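Local structure of putative phosphosugar isomerase (Silicibacter pomeroyi DSS-3, 3FJ1) at residues T155-A160 against S311-F316; E229-H234 against A322-R327; E66-L71 against H304-P309; A47-G52 against A109-A114. The protein is of unproven function but, having two sugar isomerase (SIS) domains, probably binds phosphorylated sugars and may act as an isomerase or aminotransferase. All blocks are in the same frame, centred on the assembly; numbering follows the deposited sequence. Where two conformers were deposited one is given.

Interaction 1: T155-A160 against S311-F316; sequences TFVTSA and SLIVSF
V157 turns CG1 anti to its backbone N (chi1 174°), which leaves CG2 opposite the carbonyl carbon and aimed across the contact; V314 takes the same rotamer (chi1 169°) and sends its own CG2 back. Both residues belong to an antiparallel helix pair that joins the two SIS domains. Over these segments the axes of helix 153-171 and helix 308-326 run at 175° to each other and come no closer than 10.9 Å. That wide spacing agrees with a contact made by side chains, without backbone approach, and with only 124 Å² buried. The V157 and V314 side chains cross at about a right angle, one methyl from each making the touch. Next to this pair in both sequences, the ring of F156 is met obliquely by I313, whose CG2 branch, held between backbone N and carbonyl carbon, also serves V157. Every touching residue is buried. Helix 217-231 adds E222 against both F156 and I313, while L187 of helix 183-191 packs on V157, so other helices share in filling this interdomain seam. The contact across the pair is wholly apolar: V157 CG2 lies 4.0 Å from V314 CG2, and F156 CE2 lies 4.1 Å from I313 CG2.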
loop_
_atom_site.group_PDB
_atom_site.type_symbol
_atom_site.label_atom_id
_atom_site.label_comp_id
_atom_site.label_asym_id
_atom_site.label_seq_id
_atom_site.Cartn_x
_atom_site.Cartn_y
_atom_site.Cartn_z
ATOM N N THR A 155 4.413 -8.013 -19.084
ATOM C CA THR A 155 5.327 -7.430 -18.118
ATOM C C THR A 155 4.961 -7.867 -16.700
ATOM O O THR A 155 5.829 -8.259 -15.929
ATOM C CB THR A 155 5.349 -5.895 -18.238
ATOM O OG1 THR A 155 6.034 -5.531 -19.447
ATOM C CG2 THR A 155 6.089 -5.261 -17.058
ATOM N N PHE A 156 3.679 -7.775 -16.334
ATOM C CA PHE A 156 3.283 -8.241 -14.989
ATOM C C PHE A 156 3.633 -9.730 -14.754
ATOM O O PHE A 156 4.291 -10.082 -13.770
ATOM C CB PHE A 156 1.795 -8.021 -14.734
ATOM C CG PHE A 156 1.393 -8.419 -13.349
ATOM C CD1 PHE A 156 1.499 -7.526 -12.314
ATOM C CD2 PHE A 156 1.041 -9.728 -13.056
ATOM C CE1 PHE A 156 1.169 -7.882 -11.025
ATOM C CE2 PHE A 156 0.701 -10.110 -11.738
ATOM C CZ PHE A 156 0.787 -9.169 -10.713
ATOM N N VAL A 157 3.184 -10.584 -15.666
ATOM C CA VAL A 157 3.369 -12.039 -15.517
ATOM C C VAL A 157 4.828 -12.424 -15.492
ATOM O O VAL A 157 5.254 -13.097 -14.564
ATOM C CB VAL A 157 2.556 -12.844 -16.560
ATOM C CG1 VAL A 157 2.890 -14.323 -16.467
ATOM C CG2 VAL A 157 1.037 -12.614 -16.348
ATOM N N THR A 158 5.603 -11.973 -16.478
ATOM C CA THR A 158 7.029 -12.307 -16.553
ATOM C C THR A 158 7.868 -11.709 -15.411
ATOM O O THR A 158 8.809 -12.352 -14.943
ATOM C CB THR A 158 7.669 -11.930 -17.912
ATOM O OG1 THR A 158 7.555 -10.524 -18.149
ATOM C CG2 THR A 158 7.029 -12.734 -19.070
ATOM N N SER A 159 7.519 -10.506 -14.957
ATOM C CA SER A 159 8.198 -9.909 -13.787
ATOM C C SER A 159 8.042 -10.833 -12.568
ATOM O O SER A 159 9.015 -11.145 -11.842
ATOM C CB SER A 159 7.670 -8.502 -13.492
ATOM O OG SER A 159 8.062 -7.556 -14.504
ATOM N N ALA A 160 6.795 -11.242 -12.310
ATOM C CA ALA A 160 6.518 -12.107 -11.212
ATOM C C ALA A 160 7.207 -13.463 -11.366
ATOM O O ALA A 160 7.806 -13.953 -10.409
ATOM C CB ALA A 160 4.982 -12.250 -10.979
ATOM N N SER A 311 -2.027 -17.715 -12.673
ATOM C CA SER A 311 -3.065 -18.302 -13.492
ATOM C C SER A 311 -4.368 -17.447 -13.370
ATOM O O SER A 311 -5.047 -17.132 -14.355
ATOM C CB SER A 311 -3.280 -19.759 -13.049
ATOM O OG SER A 311 -4.436 -20.298 -13.670
ATOM N N LEU A 312 -4.699 -17.044 -12.152
ATOM C CA LEU A 312 -5.918 -16.264 -11.905
ATOM C C LEU A 312 -5.912 -14.911 -12.624
ATOM O O LEU A 312 -6.905 -14.504 -13.186
ATOM C CB LEU A 312 -6.082 -16.026 -10.397
ATOM C CG LEU A 312 -6.069 -17.242 -9.480
ATOM C CD1 LEU A 312 -6.269 -16.827 -8.027
ATOM C CD2 LEU A 312 -7.173 -18.233 -9.932
ATOM N N ILE A 313 -4.777 -14.206 -12.580
ATOM C CA ILE A 313 -4.677 -12.911 -13.234
ATOM C C ILE A 313 -4.766 -13.052 -14.754
ATOM O O ILE A 313 -5.308 -12.171 -15.400
ATOM C CB ILE A 313 -3.447 -12.091 -12.789
ATOM C CG1 ILE A 313 -3.663 -10.582 -13.082
ATOM C CG2 ILE A 313 -2.104 -12.678 -13.356
ATOM C CD1 ILE A 313 -4.762 -9.863 -12.228
ATOM N N VAL A 314 -4.227 -14.127 -15.323
ATOM C CA VAL A 314 -4.349 -14.351 -16.780
ATOM C C VAL A 314 -5.846 -14.517 -17.151
ATOM O O VAL A 314 -6.332 -13.920 -18.146
ATOM C CB VAL A 314 -3.459 -15.503 -17.286
ATOM C CG1 VAL A 314 -3.825 -15.870 -18.734
ATOM C CG2 VAL A 314 -1.926 -15.112 -17.181
ATOM N N SER A 315 -6.571 -15.301 -16.365
ATOM C CA SER A 315 -8.013 -15.459 -16.599
ATOM C C SER A 315 -8.739 -14.104 -16.463
ATOM O O SER A 315 -9.639 -13.774 -17.242
ATOM C CB SER A 315 -8.603 -16.510 -15.681
ATOM O OG SER A 315 -8.124 -17.820 -16.033
ATOM N N PHE A 316 -8.339 -13.329 -15.465
ATOM C CA PHE A 316 -8.930 -12.006 -15.275
ATOM C C PHE A 316 -8.679 -11.111 -16.488
ATOM O O PHE A 316 -9.592 -10.411 -16.947
ATOM C CB PHE A 316 -8.375 -11.337 -14.005
ATOM C CG PHE A 316 -8.870 -9.921 -13.811
ATOM C CD1 PHE A 316 -10.087 -9.680 -13.247
ATOM C CD2 PHE A 316 -8.110 -8.838 -14.203
ATOM C CE1 PHE A 316 -10.537 -8.376 -13.076
ATOM C CE2 PHE A 316 -8.567 -7.548 -14.049
ATOM C CZ PHE A 316 -9.760 -7.316 -13.486
#

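Interaction 2: E229-H234 against A322-R327; sequences ETCQLH and AFASER
F323 carries this contact toward C231 and L233, and its side chain can be followed outward atom by atom. From CB the chain turns CG anti to the backbone N (chi1 174°), carrying the ring toward segment 229-234. CD2 comes first, 3.9 Å from C231 SG. Further out, L233 CD1 sits 3.8 Å from F323 CE2 and 4.0 Å from F323 CZ, so sulfur and methyl both approach near the ring plane, at its edge. C231 SG stands 5.1 Å from the F323 ring centroid and 81° off its normal, and it also touches A324 CB at 4.2 Å. On the far rim, CE1 lies under the guanidinium of R327, whose CD rests over one face of the ring. R327 is itself anchored: its NH1 donates in the guanidinium plane to F323 O and to E326 OE2 (2.8 Å), the latter a salt bridge. E326 has a second cationic partner in R199 of helix 196-204, which also packs on F323. Thus the ring is gripped at an edge and over a face. This is an edge-on cysteine sulfur-aromatic contact, joining the C-terminal end of the crossover helix 217-231, in a beta-alpha-beta unit, to that of helix 308-326.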
loop_
_atom_site.group_PDB
_atom_site.type_symbol
_atom_site.label_atom_id
_atom_site.label_comp_id
_atom_site.label_asym_id
_atom_site.label_seq_id
_atom_site.Cartn_x
_atom_site.Cartn_y
_atom_site.Cartn_z
ATOM N N GLU A 229 -7.500 0.951 -15.883
ATOM C CA GLU A 229 -6.615 1.330 -16.962
ATOM C C GLU A 229 -7.240 1.041 -18.320
ATOM O O GLU A 229 -7.227 1.873 -19.235
ATOM C CB GLU A 229 -5.364 0.460 -16.873
ATOM C CG GLU A 229 -4.146 0.962 -17.634
ATOM C CD GLU A 229 -3.112 1.573 -16.676
ATOM O OE1 GLU A 229 -2.447 0.806 -15.886
ATOM O OE2 GLU A 229 -2.980 2.809 -16.708
ATOM N N THR A 230 -7.768 -0.168 -18.453
ATOM C CA THR A 230 -8.250 -0.646 -19.760
ATOM C C THR A 230 -9.709 -0.282 -20.072
ATOM O O THR A 230 -10.041 -0.015 -21.233
ATOM C CB THR A 230 -8.017 -2.166 -19.908
ATOM O OG1 THR A 230 -8.784 -2.883 -18.946
ATOM C CG2 THR A 230 -6.511 -2.525 -19.797
ATOM N N CYS A 231 -10.567 -0.218 -19.061
ATOM C CA CYS A 231 -11.990 0.027 -19.295
ATOM C C CYS A 231 -12.474 1.395 -18.871
ATOM O O CYS A 231 -13.604 1.753 -19.167
ATOM C CB CYS A 231 -12.822 -1.031 -18.579
ATOM S SG CYS A 231 -12.504 -2.674 -19.199
ATOM N N GLN A 232 -11.641 2.135 -18.140
ATOM C CA GLN A 232 -12.024 3.452 -17.631
ATOM C C GLN A 232 -13.296 3.367 -16.785
ATOM O O GLN A 232 -14.188 4.219 -16.879
ATOM C CB GLN A 232 -12.141 4.462 -18.785
ATOM C CG GLN A 232 -10.827 4.649 -19.552
ATOM C CD GLN A 232 -9.715 5.271 -18.678
ATOM O OE1 GLN A 232 -9.891 6.354 -18.094
ATOM N NE2 GLN A 232 -8.560 4.594 -18.600
ATOM N N LEU A 233 -13.382 2.304 -15.978
ATOM C CA LEU A 233 -14.461 2.089 -15.035
ATOM C C LEU A 233 -13.790 1.904 -13.690
ATOM O O LEU A 233 -12.646 1.474 -13.628
ATOM C CB LEU A 233 -15.302 0.857 -15.395
ATOM C CG LEU A 233 -16.147 0.941 -16.674
ATOM C CD1 LEU A 233 -16.644 -0.443 -17.017
ATOM C CD2 LEU A 233 -17.312 1.918 -16.526
ATOM N N HIS A 234 -14.516 2.193 -12.623
ATOM C CA HIS A 234 -13.946 2.163 -11.301
ATOM C C HIS A 234 -13.815 0.741 -10.775
ATOM O O HIS A 234 -14.687 -0.093 -11.019
ATOM C CB HIS A 234 -14.818 2.980 -10.342
ATOM C CG HIS A 234 -14.236 3.102 -8.969
ATOM N ND1 HIS A 234 -12.988 3.646 -8.741
ATOM C CD2 HIS A 234 -14.731 2.752 -7.757
ATOM C CE1 HIS A 234 -12.741 3.626 -7.442
ATOM N NE2 HIS A 234 -13.779 3.081 -6.824
ATOM N N ALA A 322 -12.357 -9.429 -23.093
ATOM C CA ALA A 322 -13.617 -9.836 -23.701
ATOM C C ALA A 322 -14.711 -8.809 -23.363
ATOM O O ALA A 322 -15.538 -8.487 -24.200
ATOM C CB ALA A 322 -14.025 -11.228 -23.229
ATOM N N PHE A 323 -14.735 -8.352 -22.114
ATOM C CA PHE A 323 -15.709 -7.363 -21.652
ATOM C C PHE A 323 -15.623 -6.088 -22.480
ATOM O O PHE A 323 -16.649 -5.539 -22.954
ATOM C CB PHE A 323 -15.450 -7.033 -20.183
ATOM C CG PHE A 323 -16.313 -5.937 -19.664
ATOM C CD1 PHE A 323 -17.636 -6.172 -19.347
ATOM C CD2 PHE A 323 -15.820 -4.649 -19.522
ATOM C CE1 PHE A 323 -18.465 -5.124 -18.878
ATOM C CE2 PHE A 323 -16.665 -3.597 -19.055
ATOM C CZ PHE A 323 -17.957 -3.854 -18.730
ATOM N N ALA A 324 -14.403 -5.601 -22.660
ATOM C CA ALA A 324 -14.203 -4.366 -23.387
ATOM C C ALA A 324 -14.504 -4.513 -24.877
ATOM O O ALA A 324 -15.229 -3.677 -25.445
ATOM C CB ALA A 324 -12.756 -3.831 -23.183
ATOM N N SER A 325 -13.977 -5.565 -25.503
ATOM C CA SER A 325 -14.134 -5.719 -26.956
ATOM C C SER A 325 -15.602 -5.924 -27.365
ATOM O O SER A 325 -16.057 -5.345 -28.349
ATOM C CB SER A 325 -13.216 -6.807 -27.532
ATOM O OG SER A 325 -13.366 -8.051 -26.867
ATOM N N GLU A 326 -16.359 -6.689 -26.600
ATOM C CA GLU A 326 -17.758 -6.895 -26.945
ATOM C C GLU A 326 -18.618 -5.639 -26.671
ATOM O O GLU A 326 -19.752 -5.575 -27.128
ATOM C CB GLU A 326 -18.316 -8.141 -26.253
ATOM C CG GLU A 326 -18.568 -7.992 -24.782
ATOM C CD GLU A 326 -18.754 -9.336 -24.090
ATOM O OE1 GLU A 326 -18.777 -10.379 -24.794
ATOM O OE2 GLU A 326 -18.918 -9.340 -22.853
ATOM N N ARG A 327 -18.079 -4.657 -25.946
ATOM C CA ARG A 327 -18.757 -3.367 -25.703
ATOM C C ARG A 327 -18.146 -2.200 -26.489
ATOM O O ARG A 327 -18.408 -1.030 -26.188
ATOM C CB ARG A 327 -18.772 -3.050 -24.207
ATOM C CG ARG A 327 -19.799 -3.883 -23.508
ATOM C CD ARG A 327 -19.706 -3.913 -21.998
ATOM N NE ARG A 327 -20.711 -4.857 -21.500
ATOM C CZ ARG A 327 -20.587 -6.186 -21.543
ATOM N NH1 ARG A 327 -19.505 -6.757 -22.041
ATOM N NH2 ARG A 327 -21.552 -6.966 -21.091
#

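Interaction 3: E66-L71 against H304-P309; sequences ELLLGL and HALTDP
L67 and L306 bring the two backbones nearest, yet their CA atoms remain 9.0 Å apart, a gap spanned by leucine packing that joins the first SIS domain to the second. Residues 66-69 form the last turn of helix 53-69, and G70 leaves it with positive phi (71°). In 304-309 the chain passes from loop into helix 308-326 by way of residues with helical angles but without the regular bonds. H304 helps fix this approach: its ring ND1 accepts the backbone N-H of L306 at 3.0 Å between ND1 and N, an almost straight bond (169°) whose donor lies slightly tilted from the ring plane. L306, with CG opposite its carbonyl carbon (chi1 -67°), then projects toward the helix end. Its CD1 methyl is set against the branch point of L68, 3.6 Å from L68 CG and 3.9 Å from L68 CD1, where the two side chains pass at a slant. The other methyl, L306 CD2, meets L67 CD1 more loosely at 4.2 Å. L306 O is hydrogen-bonded to Y60 OH of helix 53-69, and A64 packs on the L306 side chain. L68 is also flanked by L167 of helix 153-171 and L176 of helix 174-181, while Y84 of the second subunit packs on L67.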
loop_
_atom_site.group_PDB
_atom_site.type_symbol
_atom_site.label_atom_id
_atom_site.label_comp_id
_atom_site.label_asym_id
_atom_site.label_seq_id
_atom_site.Cartn_x
_atom_site.Cartn_y
_atom_site.Cartn_z
ATOM N N GLU A 66 8.756 -14.035 2.109
ATOM C CA GLU A 66 8.416 -14.250 3.505
ATOM C C GLU A 66 7.968 -15.689 3.722
ATOM O O GLU A 66 8.452 -16.328 4.635
ATOM C CB GLU A 66 7.377 -13.221 3.961
ATOM C CG GLU A 66 8.041 -11.845 4.148
ATOM C CD GLU A 66 7.090 -10.675 4.443
ATOM O OE1 GLU A 66 5.854 -10.874 4.560
ATOM O OE2 GLU A 66 7.612 -9.541 4.538
ATOM N N LEU A 67 7.102 -16.214 2.852
ATOM C CA LEU A 67 6.616 -17.612 2.993
ATOM C C LEU A 67 7.671 -18.689 2.678
ATOM O O LEU A 67 7.722 -19.731 3.341
ATOM C CB LEU A 67 5.355 -17.837 2.150
ATOM C CG LEU A 67 4.138 -16.954 2.493
ATOM C CD1 LEU A 67 2.939 -17.240 1.588
ATOM C CD2 LEU A 67 3.738 -17.070 3.951
ATOM N N LEU A 68 8.530 -18.439 1.699
ATOM C CA LEU A 68 9.606 -19.411 1.329
ATOM C C LEU A 68 10.867 -19.361 2.177
ATOM O O LEU A 68 11.444 -20.395 2.528
ATOM C CB LEU A 68 10.077 -19.188 -0.094
ATOM C CG LEU A 68 9.237 -19.690 -1.214
ATOM C CD1 LEU A 68 9.868 -19.110 -2.510
ATOM C CD2 LEU A 68 9.139 -21.254 -1.265
ATOM N N LEU A 69 11.322 -18.154 2.464
ATOM C CA LEU A 69 12.593 -17.932 3.112
ATOM C C LEU A 69 12.525 -17.308 4.495
ATOM O O LEU A 69 13.530 -17.300 5.237
ATOM C CB LEU A 69 13.434 -17.048 2.198
ATOM C CG LEU A 69 13.825 -17.655 0.849
ATOM C CD1 LEU A 69 14.190 -16.518 -0.068
ATOM C CD2 LEU A 69 14.949 -18.660 1.000
ATOM N N GLY A 70 11.347 -16.797 4.862
ATOM C CA GLY A 70 11.166 -16.113 6.137
ATOM C C GLY A 70 11.853 -14.739 6.231
ATOM O O GLY A 70 11.996 -14.181 7.320
ATOM N N LEU A 71 12.237 -14.175 5.093
ATOM C CA LEU A 71 12.923 -12.897 5.091
ATOM C C LEU A 71 11.914 -11.774 5.073
ATOM O O LEU A 71 11.005 -11.784 4.257
ATOM C CB LEU A 71 13.867 -12.763 3.889
ATOM C CG LEU A 71 15.077 -13.711 3.884
ATOM C CD1 LEU A 71 15.909 -13.496 2.631
ATOM C CD2 LEU A 71 15.944 -13.527 5.136
ATOM N N HIS A 304 1.467 -25.265 -7.292
ATOM C CA HIS A 304 2.095 -24.650 -6.100
ATOM C C HIS A 304 1.334 -23.387 -5.695
ATOM O O HIS A 304 0.917 -22.596 -6.544
ATOM C CB HIS A 304 3.565 -24.304 -6.379
ATOM C CG HIS A 304 4.365 -23.991 -5.153
ATOM N ND1 HIS A 304 4.332 -22.762 -4.528
ATOM C CD2 HIS A 304 5.235 -24.752 -4.443
ATOM C CE1 HIS A 304 5.131 -22.785 -3.475
ATOM N NE2 HIS A 304 5.694 -23.982 -3.405
ATOM N N ALA A 305 1.177 -23.200 -4.386
ATOM C CA ALA A 305 0.516 -22.033 -3.823
ATOM C C ALA A 305 1.003 -20.724 -4.425
ATOM O O ALA A 305 0.202 -19.824 -4.699
ATOM C CB ALA A 305 0.755 -21.980 -2.324
ATOM N N LEU A 306 2.316 -20.573 -4.618
ATOM C CA LEU A 306 2.856 -19.277 -5.029
ATOM C C LEU A 306 2.701 -18.920 -6.521
ATOM O O LEU A 306 2.774 -17.764 -6.891
ATOM C CB LEU A 306 4.325 -19.162 -4.589
ATOM C CG LEU A 306 4.504 -19.106 -3.063
ATOM C CD1 LEU A 306 5.990 -19.098 -2.671
ATOM C CD2 LEU A 306 3.765 -17.889 -2.521
ATOM N N THR A 307 2.526 -19.918 -7.373
ATOM C CA THR A 307 2.310 -19.694 -8.797
ATOM C C THR A 307 0.813 -19.587 -9.128
ATOM O O THR A 307 0.451 -19.052 -10.171
ATOM C CB THR A 307 3.002 -20.808 -9.661
ATOM O OG1 THR A 307 2.832 -22.078 -9.021
ATOM C CG2 THR A 307 4.535 -20.529 -9.792
ATOM N N ASP A 308 -0.063 -20.034 -8.231
ATOM C CA ASP A 308 -1.504 -20.004 -8.490
ATOM C C ASP A 308 -2.048 -18.637 -8.893
ATOM O O ASP A 308 -2.846 -18.553 -9.810
ATOM C CB ASP A 308 -2.323 -20.573 -7.320
ATOM C CG ASP A 308 -2.486 -22.112 -7.367
ATOM O OD1 ASP A 308 -1.962 -22.804 -8.276
ATOM O OD2 ASP A 308 -3.141 -22.616 -6.441
ATOM N N PRO A 309 -1.641 -17.557 -8.197
ATOM C CA PRO A 309 -2.166 -16.242 -8.573
ATOM C C PRO A 309 -1.902 -15.809 -10.019
ATOM O O PRO A 309 -2.709 -15.080 -10.567
ATOM C CB PRO A 309 -1.520 -15.299 -7.549
ATOM C CG PRO A 309 -1.278 -16.168 -6.365
ATOM C CD PRO A 309 -0.826 -17.476 -6.971
#

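Interaction 4: A47-G52 against A109-A114; sequences ATVARG and AMTRNA
V49 and M110, a selenomethionine, meet at a slant, with the forked valine set against the first two carbons of the longer side chain. V49 CG1 lies 3.7 Å from M110 CB, and the CG of M110 is touched by both prongs, at 3.7 Å from V49 CG1 and 3.7 Å from V49 CG2. The fork thus sits astride M110 CG. M110 starts with CG anti to its backbone N (chi1 -174°), heading for the strand, then bends at chi2 (68°) and again at chi3; that double bend takes SE off, 5.3 Å from V49 CG2, and the side chain goes on to touch A81 of helix 79-82. T111 adds a second approach to V49, roughly at right angles to that of M110. Its OG1 stands beside its backbone N, 3.8 Å from V49 CG1, and its hydrogen bond goes to I107 O, a turn earlier in the same helix. Strand 45-49 and helix 105-116 pack here as layers of the alpha/beta sandwich of the first SIS domain: V49 faces this helix beside C95 of the adjacent strand, whereas A50 points the other way, onto helix 53-69. Chemically the contact is a buried, dispersive one. Since the hydroxyl of T111 is satisfied within its own helix, it can lie against a valine methyl without needing a polar partner from the strand.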
loop_
_atom_site.group_PDB
_atom_site.type_symbol
_atom_site.label_atom_id
_atom_site.label_comp_id
_atom_site.label_asym_id
_atom_site.label_seq_id
_atom_site.Cartn_x
_atom_site.Cartn_y
_atom_site.Cartn_z
ATOM N N ALA A 47 14.565 -5.425 0.444
ATOM C CA ALA A 47 13.904 -4.150 0.197
ATOM C C ALA A 47 13.419 -4.170 -1.238
ATOM O O ALA A 47 14.093 -4.730 -2.093
ATOM C CB ALA A 47 14.836 -2.967 0.413
ATOM N N THR A 48 12.226 -3.654 -1.503
ATOM C CA THR A 48 11.727 -3.584 -2.872
ATOM C C THR A 48 11.600 -2.112 -3.289
ATOM O O THR A 48 11.356 -1.228 -2.460
ATOM C CB THR A 48 10.388 -4.312 -3.111
ATOM O OG1 THR A 48 9.376 -3.718 -2.286
ATOM C CG2 THR A 48 10.508 -5.859 -2.828
ATOM N N VAL A 49 11.792 -1.882 -4.584
ATOM C CA VAL A 49 11.733 -0.564 -5.203
ATOM C C VAL A 49 10.925 -0.695 -6.511
ATOM O O VAL A 49 11.329 -1.397 -7.447
ATOM C CB VAL A 49 13.129 0.023 -5.535
ATOM C CG1 VAL A 49 13.013 1.445 -6.117
ATOM C CG2 VAL A 49 14.016 0.006 -4.282
ATOM N N ALA A 50 9.798 0.001 -6.579
ATOM C CA ALA A 50 8.916 -0.109 -7.721
ATOM C C ALA A 50 7.774 0.926 -7.646
ATOM O O ALA A 50 7.496 1.512 -6.582
ATOM C CB ALA A 50 8.303 -1.549 -7.792
ATOM N N ARG A 51 7.092 1.095 -8.773
ATOM C CA ARG A 51 5.886 1.931 -8.847
ATOM C C ARG A 51 4.875 1.284 -9.784
ATOM O O ARG A 51 5.225 0.407 -10.559
ATOM C CB ARG A 51 6.224 3.330 -9.358
ATOM C CG ARG A 51 6.973 3.319 -10.650
ATOM C CD ARG A 51 7.472 4.683 -11.001
ATOM N NE ARG A 51 6.425 5.529 -11.540
ATOM C CZ ARG A 51 6.011 5.488 -12.807
ATOM N NH1 ARG A 51 6.567 4.649 -13.678
ATOM N NH2 ARG A 51 5.056 6.318 -13.237
ATOM N N GLY A 52 3.624 1.727 -9.694
ATOM C CA GLY A 52 2.575 1.203 -10.566
ATOM C C GLY A 52 2.368 -0.293 -10.465
ATOM O O GLY A 52 2.402 -0.875 -9.383
ATOM N N ALA A 109 17.046 6.223 -8.722
ATOM C CA ALA A 109 17.657 6.894 -7.572
ATOM C C ALA A 109 17.621 6.047 -6.304
ATOM O O ALA A 109 18.599 5.996 -5.577
ATOM C CB ALA A 109 17.021 8.247 -7.307
HETATM N N MSE A 110 16.481 5.420 -6.040
HETATM C CA MSE A 110 16.317 4.611 -4.860
HETATM C C MSE A 110 17.216 3.372 -4.962
HETATM O O MSE A 110 17.894 2.994 -3.979
HETATM C CB MSE A 110 14.846 4.263 -4.683
HETATM C CG MSE A 110 14.509 3.548 -3.411
HETATM SE SE MSE A 110 14.690 4.596 -1.748
HETATM C CE MSE A 110 16.440 3.889 -1.450
ATOM N N THR A 111 17.244 2.770 -6.139
ATOM C CA THR A 111 18.083 1.598 -6.370
ATOM C C THR A 111 19.574 1.950 -6.269
ATOM O O THR A 111 20.331 1.214 -5.649
ATOM C CB THR A 111 17.754 0.897 -7.693
ATOM O OG1 THR A 111 16.345 0.639 -7.757
ATOM C CG2 THR A 111 18.554 -0.403 -7.817
ATOM N N ARG A 112 19.952 3.113 -6.790
ATOM C CA ARG A 112 21.329 3.587 -6.701
ATOM C C ARG A 112 21.737 3.810 -5.239
ATOM O O ARG A 112 22.809 3.370 -4.800
ATOM C CB ARG A 112 21.518 4.890 -7.508
ATOM C CG ARG A 112 22.937 5.457 -7.428
ATOM C CD ARG A 112 23.152 6.677 -8.337
ATOM N NE ARG A 112 22.361 7.840 -7.915
ATOM C CZ ARG A 112 21.351 8.390 -8.600
ATOM N NH1 ARG A 112 20.976 7.918 -9.792
ATOM N NH2 ARG A 112 20.699 9.443 -8.083
ATOM N N ASN A 113 20.875 4.485 -4.489
ATOM C CA ASN A 113 21.125 4.779 -3.076
ATOM C C ASN A 113 21.196 3.514 -2.243
ATOM O O ASN A 113 22.008 3.407 -1.302
ATOM C CB ASN A 113 20.061 5.742 -2.496
ATOM C CG ASN A 113 20.365 7.223 -2.816
ATOM O OD1 ASN A 113 21.160 7.531 -3.731
ATOM N ND2 ASN A 113 19.716 8.142 -2.084
ATOM N N ALA A 114 20.314 2.575 -2.553
ATOM C CA ALA A 114 20.311 1.286 -1.843
ATOM C C ALA A 114 21.703 0.625 -1.929
ATOM O O ALA A 114 22.212 0.141 -0.919
ATOM C CB ALA A 114 19.243 0.376 -2.405
#

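Interactions 1, 2 and 3 share helix 308-326: interaction 3 lies at its start and interaction 2 at its end, with centres 31 Å apart on opposite sides of the chain's centre. Interaction 1 lies between them, about 15 Å from interaction 3 and 18 Å from interaction 2, centre to centre. Interactions 1 and 3 both join the two SIS domains, whereas interaction 4 is internal to the first and interaction 2 to the second. Interaction 4 is about 22 Å from interaction 3 between centres, but strand 45-49 leads directly into helix 53-69, which interaction 3 uses. Segments of interactions 2, 3 and 4 also reach the second subunit; those of interaction 1 do not.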